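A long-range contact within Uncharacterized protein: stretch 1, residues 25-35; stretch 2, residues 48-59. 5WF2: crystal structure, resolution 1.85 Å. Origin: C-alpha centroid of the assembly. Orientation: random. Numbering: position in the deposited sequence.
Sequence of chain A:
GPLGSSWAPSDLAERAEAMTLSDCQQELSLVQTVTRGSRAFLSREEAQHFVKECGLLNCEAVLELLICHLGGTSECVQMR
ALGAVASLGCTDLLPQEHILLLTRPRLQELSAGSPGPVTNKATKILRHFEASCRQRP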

ATOM      1  N   GLN A  25       6.719   7.208  13.664  1.00 32.67           N
ATOM      2  CA  GLN A  25       6.515   8.517  13.058  1.00 29.75           C
ATOM      3  C   GLN A  25       7.240   8.638  11.721  1.00 30.33           C
ATOM      4  O   GLN A  25       6.755   9.306  10.799  1.00 30.49           O
ATOM      5  CB  GLN A  25       6.952   9.631  14.027  1.00 37.32           C
ATOM      6  CG  GLN A  25       6.776  11.036  13.412  1.00 47.83           C
ATOM      7  CD  GLN A  25       5.336  11.317  12.920  1.00 54.17           C
ATOM      8  OE1 GLN A  25       5.118  11.691  11.740  1.00 45.98           O
ATOM      9  NE2 GLN A  25       4.347  11.148  13.828  1.00 42.12           N
ATOM     10  N   GLN A  26       8.404   8.005  11.579  1.00 26.91           N
ATOM     11  CA  GLN A  26       9.093   8.059  10.294  1.00 27.77           C
ATOM     12  C   GLN A  26       8.294   7.318   9.235  1.00 25.24           C
ATOM     13  O   GLN A  26       8.241   7.728   8.065  1.00 22.62           O
ATOM     14  CB  GLN A  26      10.483   7.445  10.414  1.00 31.89           C
ATOM     15  CG  GLN A  26      11.447   8.205  11.336  1.00 36.62           C
ATOM     16  CD  GLN A  26      12.760   7.440  11.564  1.00 41.76           C
ATOM     17  OE1 GLN A  26      12.754   6.231  11.773  1.00 34.69           O
ATOM     18  NE2 GLN A  26      13.893   8.147  11.523  1.00 34.10           N
ATOM     19  N   GLU A  27       7.691   6.202   9.631  1.00 26.91           N
ATOM     20  CA  GLU A  27       6.869   5.455   8.691  1.00 25.42           C
ATOM     21  C   GLU A  27       5.651   6.270   8.282  1.00 22.63           C
ATOM     22  O   GLU A  27       5.284   6.295   7.099  1.00 24.45           O
ATOM     23  CB  GLU A  27       6.516   4.095   9.318  1.00 23.92           C
ATOM     24  CG  GLU A  27       7.700   3.139   9.448  1.00 23.52           C
ATOM     25  CD  GLU A  27       8.612   3.346  10.672  1.00 27.62           C
ATOM     26  OE1 GLU A  27       8.340   4.215  11.526  1.00 30.30           O
ATOM     27  OE2 GLU A  27       9.618   2.615  10.783  1.00 29.72           O
ATOM     28  N   LEU A  28       5.041   6.987   9.222  1.00 25.91           N
ATOM     29  CA  LEU A  28       3.881   7.798   8.880  1.00 27.30           C
ATOM     30  C   LEU A  28       4.255   8.909   7.909  1.00 29.17           C
ATOM     31  O   LEU A  28       3.556   9.138   6.921  1.00 30.65           O
ATOM     32  CB  LEU A  28       3.251   8.370  10.136  1.00 27.32           C
ATOM     33  CG  LEU A  28       2.076   9.318   9.843  1.00 32.95           C
ATOM     34  CD1 LEU A  28       0.935   8.643   9.061  1.00 35.64           C
ATOM     35  CD2 LEU A  28       1.529   9.880  11.124  1.00 34.25           C
ATOM     36  N   SER A  29       5.355   9.604   8.171  1.00 26.59           N
ATOM     37  CA  SER A  29       5.815  10.639   7.247  1.00 27.83           C
ATOM     38  C   SER A  29       6.020  10.081   5.856  1.00 29.70           C
ATOM     39  O   SER A  29       5.681  10.742   4.866  1.00 27.07           O
ATOM     40  CB  SER A  29       7.120  11.252   7.740  1.00 29.84           C
ATOM     41  OG  SER A  29       6.982  11.735   9.072  1.00 35.95           O
ATOM     42  N   LEU A  30       6.597   8.873   5.754  1.00 26.15           N
ATOM     43  CA  LEU A  30       6.825   8.259   4.444  1.00 27.18           C
ATOM     44  C   LEU A  30       5.507   8.028   3.716  1.00 23.83           C
ATOM     45  O   LEU A  30       5.377   8.327   2.521  1.00 25.15           O
ATOM     46  CB  LEU A  30       7.588   6.932   4.590  1.00 23.03           C
ATOM     47  CG  LEU A  30       7.866   6.258   3.241  1.00 28.58           C
ATOM     48  CD1 LEU A  30       8.795   7.102   2.350  1.00 30.70           C
ATOM     49  CD2 LEU A  30       8.427   4.836   3.443  1.00 31.57           C
ATOM     50  N   VAL A  31       4.521   7.471   4.412  1.00 23.40           N
ATOM     51  CA  VAL A  31       3.247   7.155   3.772  1.00 26.53           C
ATOM     52  C   VAL A  31       2.519   8.425   3.394  1.00 24.34           C
ATOM     53  O   VAL A  31       1.861   8.495   2.349  1.00 25.98           O
ATOM     54  CB  VAL A  31       2.396   6.290   4.709  1.00 25.81           C
ATOM     55  CG1 VAL A  31       0.944   6.196   4.248  1.00 28.88           C
ATOM     56  CG2 VAL A  31       3.022   4.887   4.831  1.00 27.19           C
ATOM     57  N   GLN A  32       2.613   9.451   4.248  1.00 30.45           N
ATOM     58  CA  GLN A  32       1.990  10.729   3.909  1.00 30.75           C
ATOM     59  C   GLN A  32       2.647  11.327   2.671  1.00 30.33           C
ATOM     60  O   GLN A  32       1.967  11.874   1.809  1.00 35.20           O
ATOM     61  CB  GLN A  32       2.054  11.685   5.110  1.00 30.05           C
ATOM     62  CG  GLN A  32       1.126  11.333   6.258  1.00 34.90           C
ATOM     63  CD  GLN A  32       1.326  12.204   7.514  1.00 44.03           C
ATOM     64  OE1 GLN A  32       2.416  12.740   7.765  1.00 39.97           O
ATOM     65  NE2 GLN A  32       0.268  12.315   8.317  1.00 43.00           N
ATOM     66  N   THR A  33       3.964  11.172   2.528  1.00 33.34           N
ATOM     67  CA  THR A  33       4.636  11.659   1.327  1.00 33.17           C
ATOM     68  C   THR A  33       4.156  10.914   0.093  1.00 34.97           C
ATOM     69  O   THR A  33       3.773  11.523  -0.917  1.00 34.25           O
ATOM     70  CB  THR A  33       6.159  11.515   1.473  1.00 38.29           C
ATOM     71  OG1 THR A  33       6.667  12.559   2.305  1.00 43.64           O
ATOM     72  CG2 THR A  33       6.883  11.590   0.128  1.00 46.43           C
ATOM     73  N   VAL A  34       4.181   9.584   0.144  1.00 30.93           N
ATOM     74  CA  VAL A  34       3.938   8.833  -1.076  1.00 26.86           C
ATOM     75  C   VAL A  34       2.500   8.974  -1.540  1.00 28.72           C
ATOM     76  O   VAL A  34       2.221   8.848  -2.745  1.00 30.97           O
ATOM     77  CB  VAL A  34       4.341   7.366  -0.876  1.00 28.37           C
ATOM     78  CG1 VAL A  34       3.324   6.641  -0.052  1.00 30.48           C
ATOM     79  CG2 VAL A  34       4.523   6.726  -2.217  1.00 29.94           C
ATOM     80  N   THR A  35       1.562   9.240  -0.625  1.00 23.70           N
ATOM     81  CA  THR A  35       0.154   9.306  -0.983  1.00 29.06           C
ATOM     82  C   THR A  35      -0.320  10.701  -1.370  1.00 34.82           C
ATOM     83  O   THR A  35      -1.433  10.826  -1.867  1.00 33.34           O
ATOM     84  CB  THR A  35      -0.768   8.790   0.138  1.00 27.89           C
ATOM     85  OG1 THR A  35      -0.618   9.536   1.352  1.00 29.90           O
ATOM     86  CG2 THR A  35      -0.522   7.319   0.411  1.00 27.99           C
ATOM     87  N   GLN A  48      10.629   4.105  -6.615  1.00 29.24           N
ATOM     88  CA  GLN A  48      11.963   3.659  -6.216  1.00 32.89           C
ATOM     89  C   GLN A  48      12.392   4.287  -4.894  1.00 29.80           C
ATOM     90  O   GLN A  48      12.999   3.620  -4.044  1.00 29.32           O
ATOM     91  CB  GLN A  48      12.971   3.979  -7.315  1.00 40.86           C
ATOM     92  CG  GLN A  48      12.756   3.130  -8.553  1.00 44.20           C
ATOM     93  CD  GLN A  48      13.911   3.208  -9.531  1.00 54.82           C
ATOM     94  OE1 GLN A  48      14.909   3.904  -9.299  1.00 59.45           O
ATOM     95  NE2 GLN A  48      13.783   2.481 -10.635  1.00 57.93           N
ATOM     96  N   HIS A  49      12.099   5.575  -4.716  1.00 29.16           N
ATOM     97  CA  HIS A  49      12.371   6.245  -3.448  1.00 30.49           C
ATOM     98  C   HIS A  49      11.596   5.604  -2.309  1.00 30.82           C
ATOM     99  O   HIS A  49      12.163   5.301  -1.257  1.00 32.61           O
ATOM    100  CB  HIS A  49      12.018   7.728  -3.561  1.00 37.14           C
ATOM    101  CG  HIS A  49      11.910   8.429  -2.239  1.00 45.03           C
ATOM    102  ND1 HIS A  49      10.695   8.733  -1.657  1.00 51.01           N
ATOM    103  CD2 HIS A  49      12.859   8.874  -1.383  1.00 47.40           C
ATOM    104  CE1 HIS A  49      10.902   9.346  -0.503  1.00 50.04           C
ATOM    105  NE2 HIS A  49      12.206   9.437  -0.311  1.00 48.21           N
ATOM    106  N   PHE A  50      10.300   5.372  -2.517  1.00 30.75           N
ATOM    107  CA  PHE A  50       9.480   4.753  -1.485  1.00 31.85           C
ATOM    108  C   PHE A  50      10.073   3.416  -1.054  1.00 24.97           C
ATOM    109  O   PHE A  50      10.256   3.165   0.146  1.00 25.86           O
ATOM    110  CB  PHE A  50       8.041   4.567  -1.984  1.00 28.49           C
ATOM    111  CG  PHE A  50       7.163   3.827  -1.001  1.00 27.26           C
ATOM    112  CD1 PHE A  50       6.745   4.436   0.159  1.00 32.73           C
ATOM    113  CD2 PHE A  50       6.758   2.532  -1.256  1.00 32.64           C
ATOM    114  CE1 PHE A  50       5.945   3.755   1.069  1.00 31.70           C
ATOM    115  CE2 PHE A  50       5.951   1.841  -0.346  1.00 31.48           C
ATOM    116  CZ  PHE A  50       5.550   2.449   0.805  1.00 28.51           C
ATOM    117  N   VAL A  51      10.425   2.567  -2.025  1.00 26.31           N
ATOM    118  CA  VAL A  51      10.985   1.249  -1.720  1.00 28.78           C
ATOM    119  C   VAL A  51      12.331   1.356  -0.999  1.00 27.61           C
ATOM    120  O   VAL A  51      12.622   0.587  -0.070  1.00 28.20           O
ATOM    121  CB  VAL A  51      11.090   0.451  -3.019  1.00 28.25           C
ATOM    122  CG1 VAL A  51      11.912  -0.790  -2.815  1.00 41.04           C
ATOM    123  CG2 VAL A  51       9.707   0.109  -3.454  1.00 34.65           C
ATOM    124  N   LYS A  52      13.187   2.267  -1.434  1.00 27.27           N
ATOM    125  CA  LYS A  52      14.472   2.469  -0.762  1.00 26.76           C
ATOM    126  C   LYS A  52      14.268   2.831   0.700  1.00 28.36           C
ATOM    127  O   LYS A  52      14.882   2.227   1.594  1.00 28.80           O
ATOM    128  CB  LYS A  52      15.259   3.562  -1.487  1.00 30.05           C
ATOM    129  CG  LYS A  52      16.512   3.995  -0.749  1.00 36.04           C
ATOM    130  CD  LYS A  52      17.519   4.586  -1.707  1.00 44.59           C
ATOM    131  CE  LYS A  52      18.553   5.427  -0.971  1.00 61.38           C
ATOM    132  NZ  LYS A  52      18.226   6.895  -1.002  1.00 66.09           N
ATOM    133  N   GLU A  53      13.354   3.772   0.966  1.00 26.66           N
ATOM    134  CA  GLU A  53      13.098   4.188   2.340  1.00 31.75           C
ATOM    135  C   GLU A  53      12.460   3.075   3.149  1.00 29.52           C
ATOM    136  O   GLU A  53      12.776   2.902   4.328  1.00 32.81           O
ATOM    137  CB  GLU A  53      12.196   5.418   2.356  1.00 29.80           C
ATOM    138  CG  GLU A  53      12.850   6.701   1.884  1.00 36.59           C
ATOM    139  CD  GLU A  53      14.123   7.034   2.647  1.00 47.90           C
ATOM    140  OE1 GLU A  53      14.101   6.974   3.894  1.00 54.32           O
ATOM    141  OE2 GLU A  53      15.148   7.338   1.989  1.00 54.13           O
ATOM    142  N   CYS A  54      11.520   2.337   2.555  1.00 31.31           N
ATOM    143  CA  CYS A  54      10.971   1.167   3.239  1.00 29.64           C
ATOM    144  C   CYS A  54      12.067   0.256   3.768  1.00 30.17           C
ATOM    145  O   CYS A  54      11.965  -0.271   4.879  1.00 34.16           O
ATOM    146  CB  CYS A  54      10.082   0.363   2.301  1.00 32.54           C
ATOM    147  SG  CYS A  54       8.477   1.060   2.129  1.00 36.71           S
ATOM    148  N   GLY A  55      13.093   0.017   2.959  1.00 29.51           N
ATOM    149  CA  GLY A  55      14.201  -0.823   3.372  1.00 29.69           C
ATOM    150  C   GLY A  55      14.901  -0.331   4.606  1.00 28.98           C
ATOM    151  O   GLY A  55      15.566  -1.122   5.280  1.00 32.68           O
ATOM    152  N   LEU A  56      14.773   0.956   4.924  1.00 30.53           N
ATOM    153  CA  LEU A  56      15.466   1.520   6.072  1.00 29.32           C
ATOM    154  C   LEU A  56      14.581   1.620   7.302  1.00 31.45           C
ATOM    155  O   LEU A  56      15.097   1.830   8.403  1.00 35.02           O
ATOM    156  CB  LEU A  56      16.028   2.914   5.711  1.00 33.80           C
ATOM    157  CG  LEU A  56      17.046   2.903   4.563  1.00 33.77           C
ATOM    158  CD1 LEU A  56      17.436   4.327   4.090  1.00 39.38           C
ATOM    159  CD2 LEU A  56      18.288   2.114   4.949  1.00 33.16           C
ATOM    160  N   LEU A  57      13.273   1.484   7.141  1.00 29.60           N
ATOM    161  CA  LEU A  57      12.309   1.621   8.209  1.00 28.99           C
ATOM    162  C   LEU A  57      11.652   0.257   8.453  1.00 27.82           C
ATOM    163  O   LEU A  57      12.113  -0.780   7.949  1.00 30.60           O
ATOM    164  CB  LEU A  57      11.300   2.712   7.836  1.00 29.30           C
ATOM    165  CG  LEU A  57      11.872   4.102   7.491  1.00 29.52           C
ATOM    166  CD1 LEU A  57      10.829   4.936   6.823  1.00 30.31           C
ATOM    167  CD2 LEU A  57      12.359   4.764   8.763  1.00 33.90           C
ATOM    168  N   ASN A  58      10.576   0.255   9.233  1.00 25.03           N
ATOM    169  CA  ASN A  58       9.851  -0.977   9.534  1.00 27.74           C
ATOM    170  C   ASN A  58       8.785  -1.167   8.460  1.00 25.85           C
ATOM    171  O   ASN A  58       7.794  -0.434   8.441  1.00 22.75           O
ATOM    172  CB  ASN A  58       9.241  -0.892  10.932  1.00 30.68           C
ATOM    173  CG  ASN A  58       8.669  -2.223  11.398  1.00 27.18           C
ATOM    174  OD1 ASN A  58       7.635  -2.634  10.931  1.00 28.14           O
ATOM    175  ND2 ASN A  58       9.344  -2.883  12.330  1.00 28.08           N
ATOM    176  N   CYS A  59       9.022  -2.118   7.564  1.00 23.77           N
ATOM    177  CA  CYS A  59       8.119  -2.391   6.453  1.00 27.13           C
ATOM    178  C   CYS A  59       6.696  -2.720   6.886  1.00 24.10           C
ATOM    179  O   CYS A  59       5.736  -2.216   6.303  1.00 23.90           O
ATOM    180  CB  CYS A  59       8.669  -3.541   5.606  1.00 32.09           C
ATOM    181  SG  CYS A  59       9.857  -3.029   4.343  1.00 60.96           S
TER

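Two nearly antiparallel helices, their axes 10.8 Å apart at closest approach, are joined by a leucine knob at the middle and a carboxylate at one end. The knob is Leu-30. Its CA-to-CB bond points toward the second stretch, and chi1 t with chi2 p carries the isobutyl group into the hole formed by His-49, Phe-50, Glu-53 and Cys-54. Leu-30 CD2 lies 3.6 Å from Phe-50 CE1 and 4.0 Å from Cys-54 SG, while Leu-30 CD1 lies 3.8 Å from Glu-53 CB. A branched, apolar side chain suits this site because its methyls pack against the surrounding carbons and the Cys-54 sulfur without leaving a polar group unpaired.

Phe-50 leaves its backbone sideways, but its t rotamer brings the ring nearer the first helix, where Phe-50 CD1 lies 3.9 Å from Val-34 CB. Compact, beta-branched Val-34 fills the space beside that ring. Glu-53 offers its aliphatic base to Leu-30, while its end leads away.

Past the second helix, Leu-57 (m, t) points back toward the first, its CD1 4.1 Å from Leu-30 CD2. Buried Glu-27, with chi1 m and chi2 p, directs OE2 to Asn-58 N, accepting a nearly straight 3.0 Å hydrogen bond. The carboxylate thus satisfies a loop amide; separately, Asn-58, at the N-cap position, uses its side-chain OD1 to cap a backbone N just past the stretch.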